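Local coordinates for glutathione S-transferase (Ceriporiopsis subvermispora, PDB 6J3E), which probably conjugates or transfers glutathione to electrophilic substrates, as a serine-type glutathione S-transferase of a white-rot fungus, at residues V102-F115 with F199-I211. Numbering follows the deposited sequence.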
loop_
_atom_site.group_PDB
_atom_site.type_symbol
_atom_site.label_atom_id
_atom_site.label_comp_id
_atom_site.label_asym_id
_atom_site.label_seq_id
_atom_site.Cartn_x
_atom_site.Cartn_y
_atom_site.Cartn_z
ATOM N N VAL A 102 3.562 17.597 -14.171
ATOM C CA VAL A 102 3.620 17.129 -12.789
ATOM C C VAL A 102 3.381 15.626 -12.729
ATOM O O VAL A 102 2.485 15.096 -13.405
ATOM C CB VAL A 102 2.584 17.884 -11.943
ATOM C CG1 VAL A 102 2.406 17.219 -10.593
ATOM C CG2 VAL A 102 3.002 19.341 -11.771
ATOM N N VAL A 103 4.181 14.919 -11.919
ATOM C CA VAL A 103 3.964 13.491 -11.717
ATOM C C VAL A 103 3.436 13.152 -10.327
ATOM O O VAL A 103 2.824 12.086 -10.166
ATOM C CB VAL A 103 5.226 12.656 -12.025
ATOM C CG1 VAL A 103 5.654 12.842 -13.474
ATOM C CG2 VAL A 103 6.348 12.959 -11.060
ATOM N N ILE A 104 3.615 14.009 -9.330
ATOM C CA ILE A 104 2.994 13.747 -8.030
ATOM C C ILE A 104 2.173 14.958 -7.611
ATOM O O ILE A 104 2.630 15.741 -6.768
ATOM C CB ILE A 104 4.038 13.398 -6.953
ATOM C CG1 ILE A 104 4.868 12.183 -7.387
ATOM C CG2 ILE A 104 3.361 13.142 -5.594
ATOM C CD1 ILE A 104 5.827 11.680 -6.321
ATOM N N PRO A 105 0.968 15.145 -8.149
ATOM C CA PRO A 105 0.136 16.289 -7.746
ATOM C C PRO A 105 -0.028 16.325 -6.239
ATOM O O PRO A 105 -0.173 15.271 -5.602
ATOM C CB PRO A 105 -1.207 16.037 -8.456
ATOM C CG PRO A 105 -1.109 14.696 -9.060
ATOM C CD PRO A 105 0.324 14.328 -9.183
ATOM N N PRO A 106 0.020 17.516 -5.635
ATOM C CA PRO A 106 0.189 17.593 -4.170
ATOM C C PRO A 106 -0.884 16.879 -3.366
ATOM O O PRO A 106 -0.570 16.316 -2.311
ATOM C CB PRO A 106 0.176 19.106 -3.901
ATOM C CG PRO A 106 0.689 19.692 -5.147
ATOM C CD PRO A 106 0.190 18.826 -6.277
ATOM N N GLU A 107 -2.145 16.907 -3.812
ATOM C CA GLU A 107 -3.194 16.217 -3.075
ATOM C C GLU A 107 -2.997 14.707 -3.072
ATOM O O GLU A 107 -3.626 14.020 -2.260
ATOM C CB GLU A 107 -4.565 16.544 -3.661
ATOM C CG GLU A 107 -5.109 17.894 -3.269
ATOM C CD GLU A 107 -6.578 18.082 -3.650
ATOM O OE1 GLU A 107 -7.251 17.085 -4.002
ATOM O OE2 GLU A 107 -7.057 19.237 -3.587
ATOM N N THR A 108 -2.135 14.180 -3.947
ATOM C CA THR A 108 -1.876 12.747 -4.067
ATOM C C THR A 108 -0.562 12.315 -3.438
ATOM O O THR A 108 -0.179 11.149 -3.579
ATOM C CB THR A 108 -1.870 12.321 -5.536
ATOM O OG1 THR A 108 -0.732 12.899 -6.198
ATOM C CG2 THR A 108 -3.159 12.765 -6.230
ATOM N N ASP A 109 0.134 13.214 -2.742
ATOM C CA ASP A 109 1.514 12.927 -2.363
ATOM C C ASP A 109 1.584 11.856 -1.286
ATOM O O ASP A 109 2.386 10.915 -1.381
ATOM C CB ASP A 109 2.203 14.196 -1.892
ATOM C CG ASP A 109 3.626 13.949 -1.489
ATOM O OD1 ASP A 109 3.856 13.468 -0.360
ATOM O OD2 ASP A 109 4.515 14.228 -2.309
ATOM N N ALA A 110 0.766 11.991 -0.235
ATOM C CA ALA A 110 0.731 10.960 0.794
ATOM C C ALA A 110 0.179 9.645 0.241
ATOM O O ALA A 110 0.689 8.570 0.565
ATOM C CB ALA A 110 -0.067 11.452 1.995
ATOM N N LEU A 111 -0.827 9.710 -0.628
ATOM C CA LEU A 111 -1.354 8.500 -1.245
ATOM C C LEU A 111 -0.314 7.819 -2.121
ATOM O O LEU A 111 -0.259 6.580 -2.173
ATOM C CB LEU A 111 -2.598 8.825 -2.061
ATOM C CG LEU A 111 -3.839 8.951 -1.194
ATOM C CD1 LEU A 111 -5.003 9.537 -1.996
ATOM C CD2 LEU A 111 -4.201 7.589 -0.663
ATOM N N HIS A 112 0.516 8.606 -2.820
ATOM C CA HIS A 112 1.621 8.028 -3.588
ATOM C C HIS A 112 2.586 7.291 -2.675
ATOM O O HIS A 112 3.004 6.163 -2.970
ATOM C CB HIS A 112 2.366 9.109 -4.367
ATOM C CG HIS A 112 1.942 9.230 -5.801
ATOM N ND1 HIS A 112 0.944 10.088 -6.214
ATOM C CD2 HIS A 112 2.388 8.603 -6.918
ATOM C CE1 HIS A 112 0.792 9.981 -7.524
ATOM N NE2 HIS A 112 1.660 9.092 -7.977
ATOM N N ALA A 113 2.965 7.922 -1.565
ATOM C CA ALA A 113 3.888 7.266 -0.646
ATOM C C ALA A 113 3.295 5.972 -0.125
ATOM O O ALA A 113 4.015 4.980 0.057
ATOM C CB ALA A 113 4.233 8.191 0.517
ATOM N N ALA A 114 1.978 5.962 0.116
ATOM C CA ALA A 114 1.322 4.725 0.507
ATOM C C ALA A 114 1.314 3.735 -0.651
ATOM O O ALA A 114 1.511 2.532 -0.454
ATOM C CB ALA A 114 -0.096 5.010 0.988
ATOM N N PHE A 115 1.105 4.220 -1.875
ATOM C CA PHE A 115 1.131 3.311 -3.007
ATOM C C PHE A 115 2.489 2.640 -3.119
ATOM O O PHE A 115 2.576 1.431 -3.365
ATOM C CB PHE A 115 0.781 4.058 -4.294
ATOM C CG PHE A 115 1.181 3.326 -5.544
ATOM C CD1 PHE A 115 0.335 2.382 -6.116
ATOM C CD2 PHE A 115 2.417 3.565 -6.153
ATOM C CE1 PHE A 115 0.704 1.703 -7.274
ATOM C CE2 PHE A 115 2.788 2.883 -7.318
ATOM C CZ PHE A 115 1.934 1.949 -7.869
ATOM N N PHE A 199 -3.488 5.675 -12.869
ATOM C CA PHE A 199 -4.101 5.770 -11.546
ATOM C C PHE A 199 -5.039 6.970 -11.415
ATOM O O PHE A 199 -6.122 6.843 -10.828
ATOM C CB PHE A 199 -3.016 5.806 -10.474
ATOM C CG PHE A 199 -2.699 4.459 -9.953
ATOM C CD1 PHE A 199 -1.927 3.580 -10.709
ATOM C CD2 PHE A 199 -3.225 4.036 -8.747
ATOM C CE1 PHE A 199 -1.658 2.308 -10.255
ATOM C CE2 PHE A 199 -2.955 2.760 -8.276
ATOM C CZ PHE A 199 -2.173 1.890 -9.038
ATOM N N LEU A 200 -4.635 8.149 -11.923
ATOM C CA LEU A 200 -5.476 9.343 -11.853
ATOM C C LEU A 200 -6.513 9.411 -12.961
ATOM O O LEU A 200 -7.210 10.427 -13.058
ATOM C CB LEU A 200 -4.644 10.630 -11.905
ATOM C CG LEU A 200 -3.357 10.782 -11.108
ATOM C CD1 LEU A 200 -2.678 12.097 -11.494
ATOM C CD2 LEU A 200 -3.614 10.722 -9.607
ATOM N N GLY A 201 -6.620 8.378 -13.795
ATOM C CA GLY A 201 -7.584 8.345 -14.880
ATOM C C GLY A 201 -6.995 8.723 -16.225
ATOM O O GLY A 201 -6.591 7.864 -17.011
ATOM N N ASP A 202 -6.939 10.024 -16.488
ATOM C CA ASP A 202 -6.496 10.545 -17.770
ATOM C C ASP A 202 -5.077 11.107 -17.753
ATOM O O ASP A 202 -4.459 11.197 -18.816
ATOM C CB ASP A 202 -7.469 11.638 -18.237
ATOM C CG ASP A 202 -7.835 12.590 -17.109
ATOM O OD1 ASP A 202 -7.440 12.299 -15.950
ATOM O OD2 ASP A 202 -8.517 13.609 -17.359
ATOM N N LYS A 203 -4.543 11.471 -16.589
ATOM C CA LYS A 203 -3.222 12.072 -16.483
ATOM C C LYS A 203 -2.203 11.066 -15.950
ATOM O O LYS A 203 -2.513 10.250 -15.079
ATOM C CB LYS A 203 -3.266 13.294 -15.566
ATOM C CG LYS A 203 -4.259 14.361 -15.999
ATOM C CD LYS A 203 -5.139 14.832 -14.838
ATOM C CE LYS A 203 -4.314 15.327 -13.651
ATOM N NZ LYS A 203 -5.189 15.728 -12.506
ATOM N N VAL A 204 -0.980 11.139 -16.477
ATOM C CA VAL A 204 0.126 10.327 -15.982
ATOM C C VAL A 204 0.561 10.813 -14.606
ATOM O O VAL A 204 0.620 12.019 -14.336
ATOM C CB VAL A 204 1.295 10.381 -16.974
ATOM C CG1 VAL A 204 2.600 10.001 -16.291
ATOM C CG2 VAL A 204 1.010 9.482 -18.130
ATOM N N SER A 205 0.875 9.871 -13.726
ATOM C CA SER A 205 1.360 10.169 -12.390
ATOM C C SER A 205 2.594 9.323 -12.128
ATOM O O SER A 205 2.903 8.395 -12.885
ATOM C CB SER A 205 0.280 9.881 -11.347
ATOM O OG SER A 205 -0.171 8.550 -11.511
ATOM N N TYR A 206 3.300 9.627 -11.034
ATOM C CA TYR A 206 4.471 8.812 -10.701
ATOM C C TYR A 206 4.084 7.371 -10.408
ATOM O O TYR A 206 4.925 6.479 -10.551
ATOM C CB TYR A 206 5.262 9.405 -9.515
ATOM C CG TYR A 206 6.484 8.583 -9.084
ATOM C CD1 TYR A 206 7.657 8.570 -9.841
ATOM C CD2 TYR A 206 6.462 7.826 -7.920
ATOM C CE1 TYR A 206 8.778 7.809 -9.443
ATOM C CE2 TYR A 206 7.575 7.049 -7.522
ATOM C CZ TYR A 206 8.722 7.056 -8.281
ATOM O OH TYR A 206 9.794 6.284 -7.885
ATOM N N ALA A 207 2.821 7.115 -10.039
ATOM C CA ALA A 207 2.417 5.741 -9.739
ATOM C C ALA A 207 2.417 4.885 -10.999
ATOM O O ALA A 207 2.788 3.706 -10.957
ATOM C CB ALA A 207 1.045 5.718 -9.060
ATOM N N ASP A 208 2.000 5.472 -12.121
ATOM C CA ASP A 208 2.098 4.822 -13.418
ATOM C C ASP A 208 3.546 4.576 -13.786
ATOM O O ASP A 208 3.889 3.513 -14.316
ATOM C CB ASP A 208 1.438 5.691 -14.495
ATOM C CG ASP A 208 0.095 6.244 -14.062
ATOM O OD1 ASP A 208 -0.762 5.463 -13.573
ATOM O OD2 ASP A 208 -0.097 7.473 -14.201
ATOM N N ILE A 209 4.400 5.571 -13.547
ATOM C CA ILE A 209 5.810 5.445 -13.883
ATOM C C ILE A 209 6.427 4.326 -13.073
ATOM O O ILE A 209 7.248 3.551 -13.577
ATOM C CB ILE A 209 6.524 6.793 -13.658
ATOM C CG1 ILE A 209 5.938 7.847 -14.586
ATOM C CG2 ILE A 209 8.033 6.667 -13.868
ATOM C CD1 ILE A 209 6.443 9.246 -14.333
ATOM N N THR A 210 5.995 4.190 -11.814
ATOM C CA THR A 210 6.508 3.123 -10.957
ATOM C C THR A 210 6.272 1.756 -11.580
ATOM O O THR A 210 7.158 0.891 -11.572
ATOM C CB THR A 210 5.846 3.193 -9.584
ATOM O OG1 THR A 210 6.195 4.425 -8.939
ATOM C CG2 THR A 210 6.281 2.030 -8.720
ATOM N N ILE A 211 5.083 1.542 -12.134
ATOM C CA ILE A 211 4.745 0.228 -12.661
ATOM C C ILE A 211 5.571 -0.072 -13.907
ATOM O O ILE A 211 6.182 -1.138 -14.023
ATOM C CB ILE A 211 3.226 0.143 -12.916
ATOM C CG1 ILE A 211 2.480 0.380 -11.597
ATOM C CG2 ILE A 211 2.855 -1.195 -13.481
ATOM C CD1 ILE A 211 0.996 0.486 -11.733
HETATM O O HOH W 1 0.207 13.806 -12.354
#
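Phe115 turns its ring edge toward the face of Phe199, with the two planes at 69° and the centroids 4.9 Å apart. This is a T-shaped (edge-to-face) pair. Over one face of the Phe115 ring sits the methyl of Ala207, a CH-pi contact with CB 3.9 Å from the ring centroid. Thr210 CB meets the same ring at its edge. The torsion of Phe115 (chi1 162°, CG roughly opposite the backbone N) carries the ring across to these partners. Replacing Phe115 with an alanine would probably take the edge away from the face of Phe199 and the ring from over the Ala207 methyl, opening a gap beside Phe199, Ala207 and Thr210.

Tyr206 and Val103 meet through a backbone bond and side-chain packing. Tyr206 N donates to Val103 O at 2.7 Å, tilted from the carbonyl plane. Val103 CG2 lies 4.0 Å from Tyr206 CB. Tyr206 CB also packs against Ile104 CG1 at 3.5 Å, while Val103 CG1 touches Ile209 CD1. The phenol of Tyr206 leads away to Ser86, a glutathione-binding residue, and its OH bonds to Ser86 OG. The His112 ring edge faces Ser205 CB and Ala207 N. Its ND1 donates to Thr108 O, leaving NE2 to accept a weak bond from Ala207 N. A water joins Val102 O to Val204 O.

Segments 109-115 and 206-211 run nearly parallel, at 18°. The contact joins the linker and first helix of the all-helical C-terminal domain to the start of helix 206-222. There Ser205 N bonds to Asp208 OD2, consistent with the N-capping motif known at this helix in glutathione S-transferases.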